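Local coordinates for Tle cognate immunity protein 4 C-terminal domain-containing protein (Pseudomonas aeruginosa PAO1, PDB 4R1D) that binds the type VI secretion lipase effector Tle4 as its cognate immunity protein and thereby probably shields the producing bacterium from its own toxin, at residues 10-14 with 160-166; 141-146 with 297-301; 182-187 with 251-257. One frame throughout, in Å; residues are numbered along the deposited sequence. Where two conformers were deposited one is given.

Contact 1 of 3, residues 10-14 with 160-166; sequences CFGRF and QVERFGV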
loop_
_atom_site.group_PDB
_atom_site.type_symbol
_atom_site.label_atom_id
_atom_site.label_comp_id
_atom_site.label_asym_id
_atom_site.label_seq_id
_atom_site.Cartn_x
_atom_site.Cartn_y
_atom_site.Cartn_z
ATOM N N CYS B 10 0.591 22.667 21.369
ATOM C CA CYS B 10 1.785 22.907 20.564
ATOM C C CYS B 10 2.049 21.689 19.702
ATOM O O CYS B 10 2.169 20.581 20.219
ATOM C CB CYS B 10 3.008 23.088 21.439
ATOM S SG CYS B 10 2.937 24.447 22.606
ATOM N N PHE B 11 2.142 21.900 18.392
ATOM C CA PHE B 11 2.552 20.846 17.469
ATOM C C PHE B 11 3.640 21.426 16.562
ATOM O O PHE B 11 3.406 22.402 15.849
ATOM C CB PHE B 11 1.369 20.351 16.630
ATOM C CG PHE B 11 0.242 19.759 17.439
ATOM C CD1 PHE B 11 0.458 18.667 18.275
ATOM C CD2 PHE B 11 -1.040 20.280 17.341
ATOM C CE1 PHE B 11 -0.588 18.119 19.017
ATOM C CE2 PHE B 11 -2.094 19.740 18.074
ATOM C CZ PHE B 11 -1.867 18.656 18.911
ATOM N N GLY B 12 4.838 20.865 16.619
ATOM C CA GLY B 12 5.922 21.377 15.790
ATOM C C GLY B 12 6.161 22.845 16.099
ATOM O O GLY B 12 6.365 23.204 17.265
ATOM N N ARG B 13 6.116 23.696 15.072
ATOM C CA ARG B 13 6.356 25.131 15.256
ATOM C C ARG B 13 5.072 25.889 15.541
ATOM O O ARG B 13 5.098 27.110 15.710
ATOM C CB ARG B 13 7.019 25.746 14.006
ATOM C CG ARG B 13 8.289 25.042 13.541
ATOM C CD ARG B 13 9.530 25.438 14.347
ATOM N NE ARG B 13 10.650 24.517 14.124
ATOM C CZ ARG B 13 11.876 24.691 14.614
ATOM N NH1 ARG B 13 12.154 25.771 15.339
ATOM N NH2 ARG B 13 12.828 23.793 14.379
ATOM N N PHE B 14 3.953 25.172 15.604
ATOM C CA PHE B 14 2.643 25.817 15.593
ATOM C C PHE B 14 1.808 25.613 16.853
ATOM O O PHE B 14 2.090 24.736 17.662
ATOM C CB PHE B 14 1.855 25.384 14.343
ATOM C CG PHE B 14 2.406 25.970 13.070
ATOM C CD1 PHE B 14 1.818 27.090 12.496
ATOM C CD2 PHE B 14 3.543 25.435 12.483
ATOM C CE1 PHE B 14 2.339 27.652 11.350
ATOM C CE2 PHE B 14 4.075 25.998 11.329
ATOM C CZ PHE B 14 3.473 27.103 10.766
ATOM N N GLN B 160 15.906 22.344 9.432
ATOM C CA GLN B 160 16.012 20.892 9.344
ATOM C C GLN B 160 14.711 20.415 8.712
ATOM O O GLN B 160 13.698 21.115 8.796
ATOM C CB GLN B 160 16.162 20.277 10.733
ATOM C CG GLN B 160 15.070 20.716 11.684
ATOM C CD GLN B 160 15.238 20.165 13.087
ATOM O OE1 GLN B 160 16.311 19.693 13.463
ATOM N NE2 GLN B 160 14.166 20.217 13.870
ATOM N N VAL B 161 14.722 19.250 8.068
ATOM C CA VAL B 161 13.471 18.692 7.558
ATOM C C VAL B 161 12.661 18.171 8.750
ATOM O O VAL B 161 13.140 17.331 9.513
ATOM C CB VAL B 161 13.700 17.549 6.562
ATOM C CG1 VAL B 161 12.393 16.828 6.268
ATOM C CG2 VAL B 161 14.340 18.065 5.273
ATOM N N GLU B 162 11.438 18.676 8.895
ATOM C CA GLU B 162 10.616 18.379 10.061
ATOM C C GLU B 162 9.152 18.383 9.652
ATOM O O GLU B 162 8.745 19.126 8.760
ATOM C CB GLU B 162 10.883 19.396 11.200
ATOM C CG GLU B 162 10.609 20.837 10.833
ATOM C CD GLU B 162 10.927 21.807 11.962
ATOM O OE1 GLU B 162 11.862 21.524 12.743
ATOM O OE2 GLU B 162 10.230 22.842 12.061
ATOM N N ARG B 163 8.358 17.546 10.306
ATOM C CA ARG B 163 6.980 17.353 9.898
ATOM C C ARG B 163 6.204 16.815 11.078
ATOM O O ARG B 163 6.762 16.110 11.921
ATOM C CB ARG B 163 6.924 16.356 8.716
ATOM C CG ARG B 163 5.525 15.808 8.397
ATOM C CD ARG B 163 5.495 15.121 7.027
ATOM N NE ARG B 163 6.321 13.911 6.947
ATOM C CZ ARG B 163 5.873 12.687 7.213
ATOM N NH1 ARG B 163 4.611 12.502 7.608
ATOM N NH2 ARG B 163 6.679 11.646 7.085
ATOM N N PHE B 164 4.928 17.169 11.146
ATOM C CA PHE B 164 4.015 16.502 12.064
ATOM C C PHE B 164 2.691 16.191 11.394
ATOM O O PHE B 164 2.344 16.750 10.351
ATOM C CB PHE B 164 3.793 17.323 13.350
ATOM C CG PHE B 164 3.012 18.606 13.153
ATOM C CD1 PHE B 164 1.632 18.595 13.027
ATOM C CD2 PHE B 164 3.666 19.827 13.118
ATOM C CE1 PHE B 164 0.917 19.784 12.851
ATOM C CE2 PHE B 164 2.965 21.020 12.961
ATOM C CZ PHE B 164 1.592 21.003 12.831
ATOM N N GLY B 165 1.950 15.280 12.001
ATOM C CA GLY B 165 0.583 15.048 11.604
ATOM C C GLY B 165 -0.191 14.730 12.863
ATOM O O GLY B 165 0.253 13.919 13.678
ATOM N N VAL B 166 -1.344 15.372 13.006
ATOM C CA VAL B 166 -2.177 15.223 14.184
ATOM C C VAL B 166 -3.571 14.898 13.716
ATOM O O VAL B 166 -4.068 15.514 12.784
ATOM C CB VAL B 166 -2.215 16.528 15.024
ATOM C CG1 VAL B 166 -3.095 16.336 16.244
ATOM C CG2 VAL B 166 -0.809 16.932 15.430
#
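R13 and E162 meet with their flat ends nearly coplanar, the guanidinium and carboxylate planes only 26° apart, although the two side chains cross at about a right angle. The grip is side-on: R13 NE bonds to E162 OE2 at 2.7 Å, and R13 NH2 reaches E162 OE1 at 3.0 Å. Each oxygen offers its syn lone pair. The second bond is nearly straight and lies in the guanidinium plane, whereas the NE bond is somewhat tilted from it. A bend in the arginine chain at chi2 (-80°) turns its edge toward the carboxylate. OE1 also accepts from Q160 NE2 at 2.9 Å, within the amide plane, so three N-H groups from two residues hold the carboxylate and help fix its rotation, and R13 NH1 is held in turn by the carbonyl of G156.

Beside this polar end lies an aromatic one. CB of F11 sits over the centre of the F164 ring, 3.8 Å from its centroid, a CH-pi contact. The F11 ring receives a second one from V166, whose CG2 stands 3.6 Å from the centroid. F164 holds CG between its backbone N and carbonyl carbon (chi1 69°), which raises the ring from strand 162-169 against the type II' turn F11-F14. F180 of the adjacent strand meets F164 edge-to-face.

The turn of a beta hairpin, strands 7-11 and 14-18, is thus seated on strand 162-169, joining the N-terminal and C-terminal family regions. With its charges matched by a bidentate salt bridge in a buried setting, the contact probably favours one fixed orientation of the hairpin end.

Contact 2 of 3, residues 141-146 with 297-301; sequences IPSEPG and VRPTS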
loop_
_atom_site.group_PDB
_atom_site.type_symbol
_atom_site.label_atom_id
_atom_site.label_comp_id
_atom_site.label_asym_id
_atom_site.label_seq_id
_atom_site.Cartn_x
_atom_site.Cartn_y
_atom_site.Cartn_z
ATOM N N ILE B 141 3.782 25.717 26.826
ATOM C CA ILE B 141 4.107 26.408 25.578
ATOM C C ILE B 141 5.470 27.087 25.684
ATOM O O ILE B 141 5.616 28.079 26.389
ATOM C CB ILE B 141 3.044 27.472 25.266
ATOM C CG1 ILE B 141 1.655 26.829 25.214
ATOM C CG2 ILE B 141 3.387 28.225 23.967
ATOM C CD1 ILE B 141 0.505 27.812 24.929
ATOM N N PRO B 142 6.478 26.556 24.986
ATOM C CA PRO B 142 7.830 27.116 25.124
ATOM C C PRO B 142 7.951 28.497 24.493
ATOM O O PRO B 142 7.435 28.725 23.404
ATOM C CB PRO B 142 8.706 26.119 24.356
ATOM C CG PRO B 142 7.887 24.857 24.297
ATOM C CD PRO B 142 6.471 25.314 24.200
ATOM N N SER B 143 8.627 29.418 25.176
ATOM C CA SER B 143 8.889 30.717 24.589
ATOM C C SER B 143 10.191 30.698 23.785
ATOM O O SER B 143 10.442 31.591 22.982
ATOM C CB SER B 143 8.937 31.804 25.672
ATOM O OG SER B 143 9.998 31.563 26.576
ATOM N N GLU B 144 11.013 29.676 24.001
ATOM C CA GLU B 144 12.220 29.467 23.199
ATOM C C GLU B 144 11.838 28.899 21.825
ATOM O O GLU B 144 10.862 28.166 21.715
ATOM C CB GLU B 144 13.173 28.503 23.920
ATOM C CG GLU B 144 14.299 27.934 23.052
ATOM C CD GLU B 144 15.336 27.118 23.839
ATOM O OE1 GLU B 144 14.982 26.476 24.850
ATOM O OE2 GLU B 144 16.517 27.118 23.439
ATOM N N PRO B 145 12.598 29.249 20.775
ATOM C CA PRO B 145 12.353 28.680 19.441
ATOM C C PRO B 145 12.568 27.172 19.450
ATOM O O PRO B 145 13.440 26.677 20.170
ATOM C CB PRO B 145 13.432 29.338 18.573
ATOM C CG PRO B 145 13.788 30.608 19.296
ATOM C CD PRO B 145 13.648 30.287 20.756
ATOM N N GLY B 146 11.789 26.444 18.657
ATOM C CA GLY B 146 11.990 25.008 18.557
ATOM C C GLY B 146 10.768 24.249 18.081
ATOM O O GLY B 146 9.681 24.818 17.974
ATOM N N VAL B 297 1.696 30.266 14.159
ATOM C CA VAL B 297 3.058 29.962 14.532
ATOM C C VAL B 297 3.215 30.285 16.005
ATOM O O VAL B 297 2.709 31.301 16.478
ATOM C CB VAL B 297 4.054 30.828 13.741
ATOM C CG1 VAL B 297 5.471 30.570 14.213
ATOM C CG2 VAL B 297 3.930 30.553 12.257
ATOM N N ARG B 298 3.910 29.423 16.732
ATOM C CA ARG B 298 4.131 29.665 18.149
ATOM C C ARG B 298 5.018 30.896 18.297
ATOM O O ARG B 298 6.123 30.920 17.760
ATOM C CB ARG B 298 4.806 28.459 18.804
ATOM C CG ARG B 298 4.919 28.580 20.326
ATOM C CD ARG B 298 5.555 27.352 20.964
ATOM N NE ARG B 298 7.014 27.362 20.872
ATOM C CZ ARG B 298 7.719 26.636 20.015
ATOM N NH1 ARG B 298 7.101 25.818 19.160
ATOM N NH2 ARG B 298 9.044 26.715 20.017
ATOM N N PRO B 299 4.540 31.924 19.020
ATOM C CA PRO B 299 5.411 33.085 19.256
ATOM C C PRO B 299 6.635 32.674 20.051
ATOM O O PRO B 299 6.489 31.973 21.057
ATOM C CB PRO B 299 4.537 34.014 20.112
ATOM C CG PRO B 299 3.128 33.584 19.836
ATOM C CD PRO B 299 3.209 32.094 19.622
ATOM N N THR B 300 7.823 33.103 19.625
ATOM C CA THR B 300 9.044 32.766 20.345
ATOM C C THR B 300 9.944 33.985 20.463
ATOM O O THR B 300 9.668 35.030 19.879
ATOM C CB THR B 300 9.840 31.631 19.656
ATOM O OG1 THR B 300 10.255 32.055 18.354
ATOM C CG2 THR B 300 8.997 30.367 19.536
ATOM N N SER B 301 11.024 33.840 21.220
ATOM C CA SER B 301 11.985 34.921 21.391
ATOM C C SER B 301 13.001 34.935 20.258
ATOM O O SER B 301 13.856 35.819 20.194
ATOM C CB SER B 301 12.701 34.777 22.728
ATOM O OG SER B 301 13.185 33.458 22.883
#
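R298 reaches the backbone of residues 141-146 with three nitrogens and finds three carbonyl oxygens there. NE donates to the O of P142 at 2.9 Å in a bent bond. NH2 is shared: one bond, in the carbonyl plane, goes to E144 O at 2.9 Å, and another goes to G146 O. That last oxygen is held end-on, since R298 NH1 also reaches G146 O at 3.0 Å, and both nitrogens approach it from the same face of its carbonyl plane. All three acceptors lie close to the guanidinium plane, so three main-chain oxygens line part of its edge, while P142 CG lies over one face.

The chain of R298 leaves with CG anti to the backbone N (chi1 -173°) and then bends at chi3 (81°), which brings the guanidinium round into the curve of the loop. Its CD passes I141 CG2 at 3.8 Å, the two side chains running in opposite directions.

Farther toward the C-terminus, S301 N donates to S143 O at 2.9 Å, almost head-on to the carbonyl, and the CA of T300 adds a CA-H...O contact to the same oxygen. T300 CG2 packs on P145 CA at 3.8 Å.

In the next shell, C148 and L15 touch the R298 side chain, and the backbone of R298 is bonded to that of R13. E144 turns its carboxylate from the contact to Y153. One arginine thus gathers three main-chain carbonyls of an irregular loop, joining residues 297-301, at the end of strand 296-297, to the loop between strands 133-135 and 146-149 within the C-terminal family region.

Contact 3 of 3, residues 182-187 with 251-257; sequences SSTGAE and SLTEPNL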
loop_
_atom_site.group_PDB
_atom_site.type_symbol
_atom_site.label_atom_id
_atom_site.label_comp_id
_atom_site.label_asym_id
_atom_site.label_seq_id
_atom_site.Cartn_x
_atom_site.Cartn_y
_atom_site.Cartn_z
ATOM N N SER B 182 2.060 19.682 9.124
ATOM C CA SER B 182 3.024 20.621 8.550
ATOM C C SER B 182 4.209 19.827 8.031
ATOM O O SER B 182 4.592 18.798 8.613
ATOM C CB SER B 182 3.494 21.679 9.576
ATOM O OG SER B 182 4.609 21.223 10.326
ATOM N N SER B 183 4.791 20.306 6.941
ATOM C CA SER B 183 5.907 19.629 6.322
ATOM C C SER B 183 6.795 20.684 5.676
ATOM O O SER B 183 6.307 21.529 4.926
ATOM C CB SER B 183 5.373 18.664 5.257
ATOM O OG SER B 183 6.445 18.078 4.538
ATOM N N THR B 184 8.091 20.654 5.963
ATOM C CA THR B 184 9.003 21.621 5.355
ATOM C C THR B 184 9.005 21.442 3.834
ATOM O O THR B 184 8.845 20.330 3.332
ATOM C CB THR B 184 10.461 21.489 5.886
ATOM O OG1 THR B 184 10.847 20.110 5.920
ATOM C CG2 THR B 184 10.611 22.097 7.294
ATOM N N GLY B 185 9.188 22.543 3.112
ATOM C CA GLY B 185 9.208 22.515 1.662
ATOM C C GLY B 185 7.876 22.891 1.044
ATOM O O GLY B 185 6.805 22.528 1.545
ATOM N N ALA B 186 7.933 23.624 -0.064
ATOM C CA ALA B 186 6.715 24.025 -0.750
ATOM C C ALA B 186 6.092 22.820 -1.430
ATOM O O ALA B 186 6.789 22.032 -2.062
ATOM C CB ALA B 186 7.008 25.111 -1.773
ATOM N N GLU B 187 4.782 22.658 -1.288
ATOM C CA GLU B 187 4.107 21.636 -2.073
ATOM C C GLU B 187 4.240 22.001 -3.554
ATOM O O GLU B 187 4.373 23.179 -3.912
ATOM C CB GLU B 187 2.638 21.524 -1.660
ATOM C CG GLU B 187 1.893 20.365 -2.290
ATOM C CD GLU B 187 2.610 19.036 -2.127
ATOM O OE1 GLU B 187 3.439 18.708 -3.002
ATOM O OE2 GLU B 187 2.343 18.325 -1.136
ATOM N N SER B 251 11.960 26.817 4.962
ATOM C CA SER B 251 11.367 27.701 5.953
ATOM C C SER B 251 10.690 26.916 7.077
ATOM O O SER B 251 9.768 26.136 6.832
ATOM C CB SER B 251 10.359 28.643 5.290
ATOM O OG SER B 251 9.679 29.414 6.265
ATOM N N LEU B 252 11.142 27.135 8.309
ATOM C CA LEU B 252 10.593 26.410 9.457
ATOM C C LEU B 252 9.201 26.916 9.816
ATOM O O LEU B 252 8.350 26.146 10.273
ATOM C CB LEU B 252 11.516 26.530 10.679
ATOM C CG LEU B 252 12.926 25.957 10.547
ATOM C CD1 LEU B 252 13.757 26.192 11.799
ATOM C CD2 LEU B 252 12.854 24.470 10.213
ATOM N N THR B 253 8.970 28.213 9.612
ATOM C CA THR B 253 7.730 28.845 10.058
ATOM C C THR B 253 6.752 29.096 8.927
ATOM O O THR B 253 5.618 29.508 9.157
ATOM C CB THR B 253 8.002 30.173 10.823
ATOM O OG1 THR B 253 8.666 31.108 9.960
ATOM C CG2 THR B 253 8.870 29.900 12.048
ATOM N N GLU B 254 7.185 28.829 7.699
ATOM C CA GLU B 254 6.284 28.903 6.569
ATOM C C GLU B 254 6.328 27.596 5.797
ATOM O O GLU B 254 6.523 27.600 4.585
ATOM C CB GLU B 254 6.687 30.055 5.651
ATOM C CG GLU B 254 7.069 31.319 6.399
ATOM C CD GLU B 254 7.828 32.296 5.525
ATOM O OE1 GLU B 254 9.080 32.220 5.497
ATOM O OE2 GLU B 254 7.171 33.129 4.868
ATOM N N PRO B 255 6.157 26.464 6.501
ATOM C CA PRO B 255 6.192 25.189 5.787
ATOM C C PRO B 255 4.867 24.966 5.080
ATOM O O PRO B 255 3.961 25.788 5.194
ATOM C CB PRO B 255 6.353 24.171 6.919
ATOM C CG PRO B 255 5.611 24.784 8.050
ATOM C CD PRO B 255 5.855 26.286 7.933
ATOM N N ASN B 256 4.748 23.872 4.343
ATOM C CA ASN B 256 3.444 23.490 3.850
ATOM C C ASN B 256 2.574 23.161 5.067
ATOM O O ASN B 256 3.042 22.503 5.992
ATOM C CB ASN B 256 3.562 22.282 2.939
ATOM C CG ASN B 256 2.221 21.774 2.491
ATOM O OD1 ASN B 256 1.680 20.836 3.077
ATOM N ND2 ASN B 256 1.662 22.396 1.456
ATOM N N LEU B 257 1.334 23.651 5.076
ATOM C CA LEU B 257 0.426 23.417 6.195
ATOM C C LEU B 257 -0.920 22.952 5.665
ATOM O O LEU B 257 -1.467 23.543 4.752
ATOM C CB LEU B 257 0.223 24.707 6.998
ATOM C CG LEU B 257 -0.079 24.621 8.495
ATOM C CD1 LEU B 257 1.144 24.140 9.241
ATOM C CD2 LEU B 257 -0.508 25.983 9.023
HETATM O O HOH W 1 9.495 24.865 4.448
HETATM O O HOH W 2 0.799 19.047 1.346
#
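S183 and N256 form the close-packed part of this contact, their backbones paired by two bonds, S183 N donating to N256 O at 3.0 Å and N256 N to S183 O at 2.9 Å. P255 CB lies 3.3 Å from the same S183 O, and P255 CG approaches S182 CB at 4.1 Å. S183 and N256 are an antiparallel hydrogen-bonded pair, and S182 with L257 the neighbouring non-hydrogen-bonded pair, where strands 176-183 and 256-263 run side by side.

Beyond the strand ends the join is looser and water takes part. One water accepts from G185 N and donates to S251 O, linking the two loops, where S251 OG, accepting from E254 N, forms an ST motif. A second water donates both to N256 OD1, at 2.6 Å, and to E187 OE2. With CG anti to its backbone N (chi1 175°), N256 places its amide beside E187, ND2 3.4 Å from E187 CB and OD1 joined to the carboxylate by that water; ND2 itself bonds to Q246 and E244. This side also faces the partner chain, probably Tle4: S183 OG bonds to its E104, G185 O to its K100, and the E187 carboxylate to backbone nitrogens of its K100 and A101.

Overall arrangement
Contact 1 lies near the centre of the chain, about 6 Å from it, with the centres of contact 3 at about 12 Å and contact 2 at about 18 Å. Contacts 1 and 3, about 9 Å apart between centres, share a sheet: strand 162-169 pairs with 176-183, which pairs with 256-263. Contact 2 meets contact 1 where the backbone of R13 bonds to that of R298. Along the sequence the segments of contacts 1 and 2 interleave, whereas contact 3 falls between the segments of contact 2. Contact 1 joins the N- and C-terminal family regions; contacts 2 and 3 lie within the C-terminal one. The strands shared by contacts 1 and 3 probably help form the Tle4-binding surface, whereas no other chain touches contact 2.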